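Local coordinates for oxidoreductase, short chain dehydrogenase/reductase family protein (Bifidobacterium adolescentis L2-32, PDB 6OW4) that acts as an NADH-dependent 20beta-hydroxysteroid dehydrogenase of the short-chain dehydrogenase/reductase family, interconverting keto and hydroxyl groups at steroid carbon 20, at residues 42-48 against 123-129; 175-181 against 224-230. All blocks are in the same frame, centred on the assembly; numbering follows the deposited sequence.

Both contacts are buried pairs of parallel strands in one Rossmann sheet, and together they illustrate how such a sheet builds a cofactor site at the C-terminal ends of its strands. They share no strand but are contiguous: 124-127 of contact 1 neighbours 174-179 of contact 2, and Leu127 N lies 2.8 Å from Ile177 O, a probable hydrogen bond. Contact 1 is largely aromatic and aliphatic between its strands, with charged residues at its partly exposed start; contact 2 has a more regular backbone ladder and several hydroxyl and amide side chains bonded beyond the pair. At NAD, contact 1 reaches both riboses, whereas contact 2 lies beside the nicotinamide and its ribose.

Contact 1. Residues 42-48 against 123-129; sequences RKGFVTG and DFAFLNA. With NAD (nicotinamide-adenine-dinucleotide), chain N.
The TGxxxGxG dinucleotide-binding motif of short-chain dehydrogenases opens here, at Thr47-Gly48, beside the Asn-Ala-Gly sequence that follows strand 124-127. The extended strands 42-47 and 124-127 run parallel, their axes 4.8 Å apart at closest approach and 4° from alignment; Phe45 pairs with Ala125 and Val46 with Phe126 (CA-CA 5.1 and 4.6 Å). At the start, Lys43 N donates to Asp123 OD2 (2.8 Å) and Asp123 N to Lys43 O (2.5 Å). Phe126 N bonds Phe45 O (3.0 Å) and Thr47 N bonds Phe126 O (2.9 Å). Thr47, chi1 p, places OG1 where it accepts from Ala129 N at 2.7 Å. Gly48 has positive phi, and a CB there would clash with NAD O4B. Asn128 O takes a hydrogen bond from NAD O3D (2.7 Å), while one water links Gly48 O (2.8 Å), Asn128 ND2 (2.8 Å) and NAD O2N (2.7 Å); Asn128 OD1 is hydrogen-bonded to Thr179 OG1. In two CH-pi contacts, Gly44 CA lies over the face of the Phe124 ring (chi1 p), 3.5 Å from the ring centroid, and Ala125 CB over a face of the Phe45 ring (chi1 p), 4.0 Å from that centroid. Val46 CG1 meets Phe126 CD2 at 3.5 Å. Helix 52-63 packs on Val46, Phe124 and Phe126, helix 142-170 on Phe45, Ala125 and Leu127, and strands 66-72 and 174-179 flank the pair.

Contact 2. Residues 175-181 against 224-230; sequences SLIFTAA and RSNTISP. Unlike the reference sequence in segment 175-181: Ala181 (reference Ser). With NAD (nicotinamide-adenine-dinucleotide), chain N.
Backbone bonding dominates where strand 175-179 runs parallel to 224-230, with axes 4.6 Å apart at closest approach and crossing at -18°. The register is continuous: Ser175 faces Arg224, Leu176 Ser225, Ile177 Asn226, Phe178 Thr227 and Thr179 Ile228, with CA-CA distances of 4.5 to 5.2 Å. Leu176 N donates to Arg224 O (2.7 Å), Asn226 N to Leu176 O (2.9 Å), Phe178 N to Asn226 O (3.0 Å), Ile228 N to Phe178 O (3.0 Å) and Ala180 N to Ile228 O (2.8 Å), so residues 176, 178 and 180 of the first segment alternate with 226 and 228 of the second as donors. CA-H...O contacts fill the ladder, the shortest from Thr227 CA to Phe178 O (3.1 Å).

Apolar contact is concentrated where Ile177 CG2 meets Ile228 CD1 at 3.4 Å, both side chains chi1 m, packed against helix 262-273. Leu176, Phe178, Ser225 and Thr227 point to the other face, where helix 198-217 packs against Phe178 and Thr227.

Near the strand starts, a water joins Ser175 OG (2.6 Å), Leu176 O (2.8 Å) and Asn226 ND2 (3.1 Å). Ser175 OG also bonds Leu272 O, an acceptor it shares with Arg224 NH2, and Asn226 ND2 also bonds Val280 O.

Cofactor contacts gather at the C-terminal ends: Thr179 CG2 approaches NAD O4D (3.3 Å), Ala180 O NAD C6N (3.6 Å) and Pro230 O NAD C5N (3.6 Å). Ala181 replaces a reference serine, its CB 3.7 Å from NAD C5N. Such neighbouring parallel strands, ending beside the nicotinamide, are characteristic of the Rossmann-fold active site of short-chain dehydrogenases.

Contact 1. Residues 42-48 against 123-129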
loop_
_atom_site.group_PDB
_atom_site.type_symbol
_atom_site.label_atom_id
_atom_site.label_comp_id
_atom_site.label_asym_id
_atom_site.label_seq_id
_atom_site.Cartn_x
_atom_site.Cartn_y
_atom_site.Cartn_z
ATOM N N ARG F 42 4.049 -30.801 -15.624
ATOM C CA ARG F 42 3.248 -29.549 -15.710
ATOM C C ARG F 42 3.432 -28.920 -17.095
ATOM O O ARG F 42 4.507 -29.121 -17.696
ATOM C CB ARG F 42 3.645 -28.568 -14.603
ATOM C CG ARG F 42 3.082 -28.926 -13.234
ATOM C CD ARG F 42 3.268 -27.827 -12.204
ATOM N NE ARG F 42 2.486 -26.632 -12.500
ATOM C CZ ARG F 42 2.319 -25.602 -11.672
ATOM N NH1 ARG F 42 2.877 -25.605 -10.472
ATOM N NH2 ARG F 42 1.591 -24.565 -12.050
ATOM N N LYS F 43 2.410 -28.199 -17.558
ATOM C CA LYS F 43 2.351 -27.579 -18.907
ATOM C C LYS F 43 1.777 -26.166 -18.773
ATOM O O LYS F 43 0.903 -25.962 -17.910
ATOM C CB LYS F 43 1.495 -28.443 -19.838
ATOM C CG LYS F 43 1.792 -29.936 -19.780
ATOM C CD LYS F 43 0.960 -30.751 -20.735
ATOM C CE LYS F 43 1.249 -32.232 -20.642
ATOM N NZ LYS F 43 0.166 -33.033 -21.260
ATOM N N GLY F 44 2.259 -25.234 -19.597
ATOM C CA GLY F 44 1.837 -23.823 -19.574
ATOM C C GLY F 44 2.445 -23.046 -20.723
ATOM O O GLY F 44 3.153 -23.665 -21.536
ATOM N N PHE F 45 2.185 -21.739 -20.788
ATOM C CA PHE F 45 2.682 -20.849 -21.867
ATOM C C PHE F 45 3.233 -19.551 -21.271
ATOM O O PHE F 45 2.884 -19.190 -20.130
ATOM C CB PHE F 45 1.581 -20.597 -22.901
ATOM C CG PHE F 45 0.414 -19.770 -22.424
ATOM C CD1 PHE F 45 -0.702 -20.370 -21.859
ATOM C CD2 PHE F 45 0.420 -18.392 -22.568
ATOM C CE1 PHE F 45 -1.778 -19.606 -21.435
ATOM C CE2 PHE F 45 -0.658 -17.630 -22.144
ATOM C CZ PHE F 45 -1.755 -18.238 -21.578
ATOM N N VAL F 46 4.089 -18.886 -22.048
ATOM C CA VAL F 46 4.758 -17.598 -21.703
ATOM C C VAL F 46 4.547 -16.636 -22.876
ATOM O O VAL F 46 4.928 -17.002 -24.003
ATOM C CB VAL F 46 6.258 -17.807 -21.414
ATOM C CG1 VAL F 46 6.969 -16.487 -21.162
ATOM C CG2 VAL F 46 6.486 -18.776 -20.261
ATOM N N THR F 47 3.959 -15.466 -22.616
ATOM C CA THR F 47 3.712 -14.404 -23.628
ATOM C C THR F 47 4.909 -13.451 -23.619
ATOM O O THR F 47 5.596 -13.391 -22.584
ATOM C CB THR F 47 2.386 -13.676 -23.376
ATOM O OG1 THR F 47 2.564 -12.759 -22.297
ATOM C CG2 THR F 47 1.247 -14.623 -23.067
ATOM N N GLY F 48 5.148 -12.752 -24.730
ATOM C CA GLY F 48 6.353 -11.929 -24.941
ATOM C C GLY F 48 7.618 -12.761 -24.798
ATOM O O GLY F 48 8.618 -12.225 -24.282
ATOM N N ASP F 123 -1.348 -25.558 -16.873
ATOM C CA ASP F 123 -1.184 -25.564 -15.393
ATOM C C ASP F 123 -0.721 -24.178 -14.930
ATOM O O ASP F 123 -1.065 -23.793 -13.801
ATOM C CB ASP F 123 -0.174 -26.620 -14.939
ATOM C CG ASP F 123 -0.584 -28.049 -15.247
ATOM O OD1 ASP F 123 -1.508 -28.553 -14.576
ATOM O OD2 ASP F 123 0.022 -28.648 -16.157
ATOM N N PHE F 124 0.053 -23.472 -15.758
ATOM C CA PHE F 124 0.578 -22.114 -15.465
ATOM C C PHE F 124 0.527 -21.247 -16.727
ATOM O O PHE F 124 0.518 -21.794 -17.844
ATOM C CB PHE F 124 2.010 -22.196 -14.934
ATOM C CG PHE F 124 3.005 -22.734 -15.931
ATOM C CD1 PHE F 124 3.673 -21.880 -16.798
ATOM C CD2 PHE F 124 3.260 -24.093 -16.016
ATOM C CE1 PHE F 124 4.580 -22.378 -17.721
ATOM C CE2 PHE F 124 4.171 -24.587 -16.937
ATOM C CZ PHE F 124 4.830 -23.730 -17.787
ATOM N N ALA F 125 0.509 -19.927 -16.540
ATOM C CA ALA F 125 0.570 -18.913 -17.615
ATOM C C ALA F 125 1.381 -17.714 -17.118
ATOM O O ALA F 125 1.020 -17.153 -16.066
ATOM C CB ALA F 125 -0.823 -18.513 -18.032
ATOM N N PHE F 126 2.452 -17.365 -17.832
ATOM C CA PHE F 126 3.261 -16.144 -17.594
ATOM C C PHE F 126 2.866 -15.098 -18.641
ATOM O O PHE F 126 3.374 -15.143 -19.778
ATOM C CB PHE F 126 4.758 -16.464 -17.601
ATOM C CG PHE F 126 5.653 -15.294 -17.277
ATOM C CD1 PHE F 126 5.272 -14.335 -16.349
ATOM C CD2 PHE F 126 6.889 -15.158 -17.889
ATOM C CE1 PHE F 126 6.099 -13.263 -16.054
ATOM C CE2 PHE F 126 7.717 -14.086 -17.591
ATOM C CZ PHE F 126 7.320 -13.141 -16.676
ATOM N N LEU F 127 1.970 -14.190 -18.251
ATOM C CA LEU F 127 1.332 -13.186 -19.140
ATOM C C LEU F 127 2.205 -11.926 -19.133
ATOM O O LEU F 127 1.856 -10.946 -18.446
ATOM C CB LEU F 127 -0.094 -12.945 -18.637
ATOM C CG LEU F 127 -0.892 -14.226 -18.390
ATOM C CD1 LEU F 127 -1.964 -14.017 -17.338
ATOM C CD2 LEU F 127 -1.495 -14.749 -19.682
ATOM N N ASN F 128 3.310 -11.991 -19.880
ATOM C CA ASN F 128 4.473 -11.068 -19.800
ATOM C C ASN F 128 4.406 -10.025 -20.924
ATOM O O ASN F 128 4.952 -8.924 -20.730
ATOM C CB ASN F 128 5.778 -11.871 -19.824
ATOM C CG ASN F 128 7.017 -11.013 -19.965
ATOM O OD1 ASN F 128 7.385 -10.296 -19.039
ATOM N ND2 ASN F 128 7.670 -11.095 -21.115
ATOM N N ALA F 129 3.770 -10.352 -22.054
ATOM C CA ALA F 129 3.626 -9.450 -23.223
ATOM C C ALA F 129 3.230 -8.048 -22.746
ATOM O O ALA F 129 2.238 -7.928 -22.000
ATOM C CB ALA F 129 2.611 -10.003 -24.193
HETATM P PA NAD N . 10.595 -6.752 -24.572
HETATM O O1A NAD N . 10.083 -5.567 -25.324
HETATM O O2A NAD N . 11.591 -7.530 -25.444
HETATM O O5B NAD N . 9.414 -7.731 -24.154
HETATM C C5B NAD N . 8.066 -7.456 -24.537
HETATM C C4B NAD N . 7.590 -8.611 -25.463
HETATM O O4B NAD N . 6.032 -8.506 -25.569
HETATM C C3B NAD N . 8.062 -8.523 -26.635
HETATM O O3B NAD N . 8.688 -9.783 -27.074
HETATM C C2B NAD N . 6.784 -8.177 -27.641
HETATM O O2B NAD N . 6.990 -8.794 -28.946
HETATM C C1B NAD N . 5.749 -8.649 -27.069
HETATM N N9A NAD N . 4.553 -7.829 -27.448
HETATM C C8A NAD N . 4.187 -6.527 -27.427
HETATM N N7A NAD N . 2.934 -6.432 -27.941
HETATM C C5A NAD N . 2.531 -7.674 -28.280
HETATM C C6A NAD N . 1.334 -8.133 -28.846
HETATM N N6A NAD N . 0.114 -7.537 -29.280
HETATM N N1A NAD N . 1.169 -9.454 -29.093
HETATM C C2A NAD N . 2.170 -10.347 -28.793
HETATM N N3A NAD N . 3.357 -9.893 -28.231
HETATM C C4A NAD N . 3.527 -8.552 -27.979
HETATM O O3 NAD N . 11.351 -6.223 -23.209
HETATM P PN NAD N . 11.165 -6.905 -21.761
HETATM O O1N NAD N . 12.083 -6.215 -20.792
HETATM O O2N NAD N . 11.523 -8.390 -21.851
HETATM O O5D NAD N . 9.660 -6.696 -21.274
HETATM C C5D NAD N . 8.836 -7.803 -20.940
HETATM C C4D NAD N . 7.716 -7.335 -19.974
HETATM O O4D NAD N . 8.245 -6.907 -18.861
HETATM C C3D NAD N . 6.943 -6.169 -20.562
HETATM O O3D NAD N . 5.601 -6.351 -20.360
HETATM C C2D NAD N . 7.458 -4.929 -19.771
HETATM O O2D NAD N . 6.381 -3.899 -19.774
HETATM C C1D NAD N . 7.712 -5.400 -18.598
HETATM N N1N NAD N . 8.736 -4.666 -17.847
HETATM C C2N NAD N . 10.066 -4.689 -18.248
HETATM C C3N NAD N . 11.037 -3.985 -17.519
HETATM C C7N NAD N . 12.522 -3.993 -17.958
HETATM O O7N NAD N . 13.230 -3.036 -17.704
HETATM N N7N NAD N . 13.078 -5.103 -18.651
HETATM C C4N NAD N . 10.670 -3.271 -16.395
HETATM C C5N NAD N . 9.345 -3.249 -15.987
HETATM C C6N NAD N . 8.382 -3.959 -16.717
HETATM O O HOH W 1 9.802 -10.220 -22.719
#

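Contact 2. Residues 175-181 against 224-230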
loop_
_atom_site.group_PDB
_atom_site.type_symbol
_atom_site.label_atom_id
_atom_site.label_comp_id
_atom_site.label_asym_id
_atom_site.label_seq_id
_atom_site.Cartn_x
_atom_site.Cartn_y
_atom_site.Cartn_z
ATOM N N SER F 175 -1.451 -21.666 -11.802
ATOM C CA SER F 175 -0.730 -20.459 -11.318
ATOM C C SER F 175 -0.621 -19.421 -12.440
ATOM O O SER F 175 0.081 -19.694 -13.435
ATOM C CB SER F 175 0.631 -20.827 -10.788
ATOM O OG SER F 175 1.328 -19.675 -10.334
ATOM N N LEU F 176 -1.290 -18.274 -12.276
ATOM C CA LEU F 176 -1.205 -17.112 -13.198
ATOM C C LEU F 176 -0.142 -16.146 -12.671
ATOM O O LEU F 176 -0.249 -15.745 -11.497
ATOM C CB LEU F 176 -2.569 -16.421 -13.280
ATOM C CG LEU F 176 -3.755 -17.322 -13.617
ATOM C CD1 LEU F 176 -5.061 -16.557 -13.475
ATOM C CD2 LEU F 176 -3.621 -17.902 -15.018
ATOM N N ILE F 177 0.844 -15.805 -13.505
ATOM C CA ILE F 177 1.880 -14.772 -13.203
ATOM C C ILE F 177 1.761 -13.659 -14.249
ATOM O O ILE F 177 2.060 -13.915 -15.429
ATOM C CB ILE F 177 3.301 -15.375 -13.159
ATOM C CG1 ILE F 177 3.380 -16.600 -12.241
ATOM C CG2 ILE F 177 4.315 -14.314 -12.762
ATOM C CD1 ILE F 177 3.241 -17.926 -12.957
ATOM N N PHE F 178 1.328 -12.474 -13.821
ATOM C CA PHE F 178 1.211 -11.255 -14.658
ATOM C C PHE F 178 2.438 -10.376 -14.409
ATOM O O PHE F 178 2.729 -10.092 -13.237
ATOM C CB PHE F 178 -0.073 -10.493 -14.321
ATOM C CG PHE F 178 -1.362 -11.226 -14.595
ATOM C CD1 PHE F 178 -1.799 -12.244 -13.760
ATOM C CD2 PHE F 178 -2.164 -10.868 -15.667
ATOM C CE1 PHE F 178 -2.995 -12.902 -14.008
ATOM C CE2 PHE F 178 -3.361 -11.522 -15.911
ATOM C CZ PHE F 178 -3.773 -12.541 -15.083
ATOM N N THR F 179 3.136 -9.963 -15.468
ATOM C CA THR F 179 4.252 -8.983 -15.387
ATOM C C THR F 179 3.654 -7.579 -15.243
ATOM O O THR F 179 3.038 -7.096 -16.213
ATOM C CB THR F 179 5.193 -9.084 -16.594
ATOM O OG1 THR F 179 5.583 -10.448 -16.750
ATOM C CG2 THR F 179 6.431 -8.228 -16.439
ATOM N N ALA F 180 3.805 -6.973 -14.063
ATOM C CA ALA F 180 3.454 -5.562 -13.778
ATOM C C ALA F 180 4.710 -4.706 -13.982
ATOM O O ALA F 180 5.479 -5.012 -14.915
ATOM C CB ALA F 180 2.884 -5.442 -12.384
ATOM N N ALA F 181 4.897 -3.669 -13.159
ATOM C CA ALA F 181 6.110 -2.819 -13.115
ATOM C C ALA F 181 6.025 -1.879 -11.909
ATOM O O ALA F 181 4.930 -1.769 -11.314
ATOM C CB ALA F 181 6.258 -2.037 -14.398
ATOM N N ARG F 224 -4.146 -19.878 -8.462
ATOM C CA ARG F 224 -3.456 -18.730 -7.814
ATOM C C ARG F 224 -3.129 -17.694 -8.892
ATOM O O ARG F 224 -2.864 -18.102 -10.041
ATOM C CB ARG F 224 -2.194 -19.199 -7.082
ATOM C CG ARG F 224 -2.468 -20.192 -5.963
ATOM C CD ARG F 224 -1.226 -20.647 -5.222
ATOM N NE ARG F 224 -0.217 -21.234 -6.098
ATOM C CZ ARG F 224 0.896 -20.631 -6.516
ATOM N NH1 ARG F 224 1.178 -19.389 -6.150
ATOM N NH2 ARG F 224 1.734 -21.282 -7.305
ATOM N N SER F 225 -3.170 -16.408 -8.533
ATOM C CA SER F 225 -2.885 -15.259 -9.431
ATOM C C SER F 225 -2.017 -14.241 -8.691
ATOM O O SER F 225 -2.486 -13.689 -7.678
ATOM C CB SER F 225 -4.157 -14.624 -9.932
ATOM O OG SER F 225 -3.872 -13.548 -10.818
ATOM N N ASN F 226 -0.801 -14.008 -9.186
ATOM C CA ASN F 226 0.181 -13.075 -8.575
ATOM C C ASN F 226 0.818 -12.230 -9.680
ATOM O O ASN F 226 0.727 -12.622 -10.859
ATOM C CB ASN F 226 1.239 -13.825 -7.764
ATOM C CG ASN F 226 0.655 -14.538 -6.564
ATOM O OD1 ASN F 226 0.243 -13.897 -5.598
ATOM N ND2 ASN F 226 0.616 -15.860 -6.616
ATOM N N THR F 227 1.436 -11.114 -9.292
ATOM C CA THR F 227 2.173 -10.198 -10.195
ATOM C C THR F 227 3.647 -10.141 -9.789
ATOM O O THR F 227 3.949 -10.312 -8.593
ATOM C CB THR F 227 1.563 -8.794 -10.183
ATOM O OG1 THR F 227 1.591 -8.323 -8.836
ATOM C CG2 THR F 227 0.147 -8.771 -10.710
ATOM N N ILE F 228 4.516 -9.913 -10.773
ATOM C CA ILE F 228 5.952 -9.572 -10.587
ATOM C C ILE F 228 6.137 -8.134 -11.077
ATOM O O ILE F 228 5.763 -7.857 -12.230
ATOM C CB ILE F 228 6.851 -10.575 -11.334
ATOM C CG1 ILE F 228 6.587 -12.008 -10.863
ATOM C CG2 ILE F 228 8.321 -10.201 -11.200
ATOM C CD1 ILE F 228 7.297 -13.064 -11.675
ATOM N N SER F 229 6.658 -7.258 -10.217
ATOM C CA SER F 229 6.910 -5.823 -10.506
ATOM C C SER F 229 8.412 -5.591 -10.619
ATOM O O SER F 229 9.032 -5.071 -9.692
ATOM C CB SER F 229 6.291 -4.950 -9.450
ATOM O OG SER F 229 4.878 -5.058 -9.484
ATOM N N PRO F 230 9.049 -5.972 -11.752
ATOM C CA PRO F 230 10.486 -5.776 -11.917
ATOM C C PRO F 230 10.835 -4.282 -11.940
ATOM O O PRO F 230 10.033 -3.499 -12.419
ATOM C CB PRO F 230 10.809 -6.447 -13.261
ATOM C CG PRO F 230 9.495 -6.446 -14.007
ATOM C CD PRO F 230 8.431 -6.584 -12.939
HETATM P PA NAD N . 10.595 -6.752 -24.572
HETATM O O1A NAD N . 10.083 -5.567 -25.324
HETATM O O2A NAD N . 11.591 -7.530 -25.444
HETATM O O5B NAD N . 9.414 -7.731 -24.154
HETATM C C5B NAD N . 8.066 -7.456 -24.537
HETATM C C4B NAD N . 7.590 -8.611 -25.463
HETATM O O4B NAD N . 6.032 -8.506 -25.569
HETATM C C3B NAD N . 8.062 -8.523 -26.635
HETATM O O3B NAD N . 8.688 -9.783 -27.074
HETATM C C2B NAD N . 6.784 -8.177 -27.641
HETATM O O2B NAD N . 6.990 -8.794 -28.946
HETATM C C1B NAD N . 5.749 -8.649 -27.069
HETATM N N9A NAD N . 4.553 -7.829 -27.448
HETATM C C8A NAD N . 4.187 -6.527 -27.427
HETATM N N7A NAD N . 2.934 -6.432 -27.941
HETATM C C5A NAD N . 2.531 -7.674 -28.280
HETATM C C6A NAD N . 1.334 -8.133 -28.846
HETATM N N6A NAD N . 0.114 -7.537 -29.280
HETATM N N1A NAD N . 1.169 -9.454 -29.093
HETATM C C2A NAD N . 2.170 -10.347 -28.793
HETATM N N3A NAD N . 3.357 -9.893 -28.231
HETATM C C4A NAD N . 3.527 -8.552 -27.979
HETATM O O3 NAD N . 11.351 -6.223 -23.209
HETATM P PN NAD N . 11.165 -6.905 -21.761
HETATM O O1N NAD N . 12.083 -6.215 -20.792
HETATM O O2N NAD N . 11.523 -8.390 -21.851
HETATM O O5D NAD N . 9.660 -6.696 -21.274
HETATM C C5D NAD N . 8.836 -7.803 -20.940
HETATM C C4D NAD N . 7.716 -7.335 -19.974
HETATM O O4D NAD N . 8.245 -6.907 -18.861
HETATM C C3D NAD N . 6.943 -6.169 -20.562
HETATM O O3D NAD N . 5.601 -6.351 -20.360
HETATM C C2D NAD N . 7.458 -4.929 -19.771
HETATM O O2D NAD N . 6.381 -3.899 -19.774
HETATM C C1D NAD N . 7.712 -5.400 -18.598
HETATM N N1N NAD N . 8.736 -4.666 -17.847
HETATM C C2N NAD N . 10.066 -4.689 -18.248
HETATM C C3N NAD N . 11.037 -3.985 -17.519
HETATM C C7N NAD N . 12.522 -3.993 -17.958
HETATM O O7N NAD N . 13.230 -3.036 -17.704
HETATM N N7N NAD N . 13.078 -5.103 -18.651
HETATM C C4N NAD N . 10.670 -3.271 -16.395
HETATM C C5N NAD N . 9.345 -3.249 -15.987
HETATM C C6N NAD N . 8.382 -3.959 -16.717
HETATM O O HOH W 2 0.920 -17.217 -9.432
#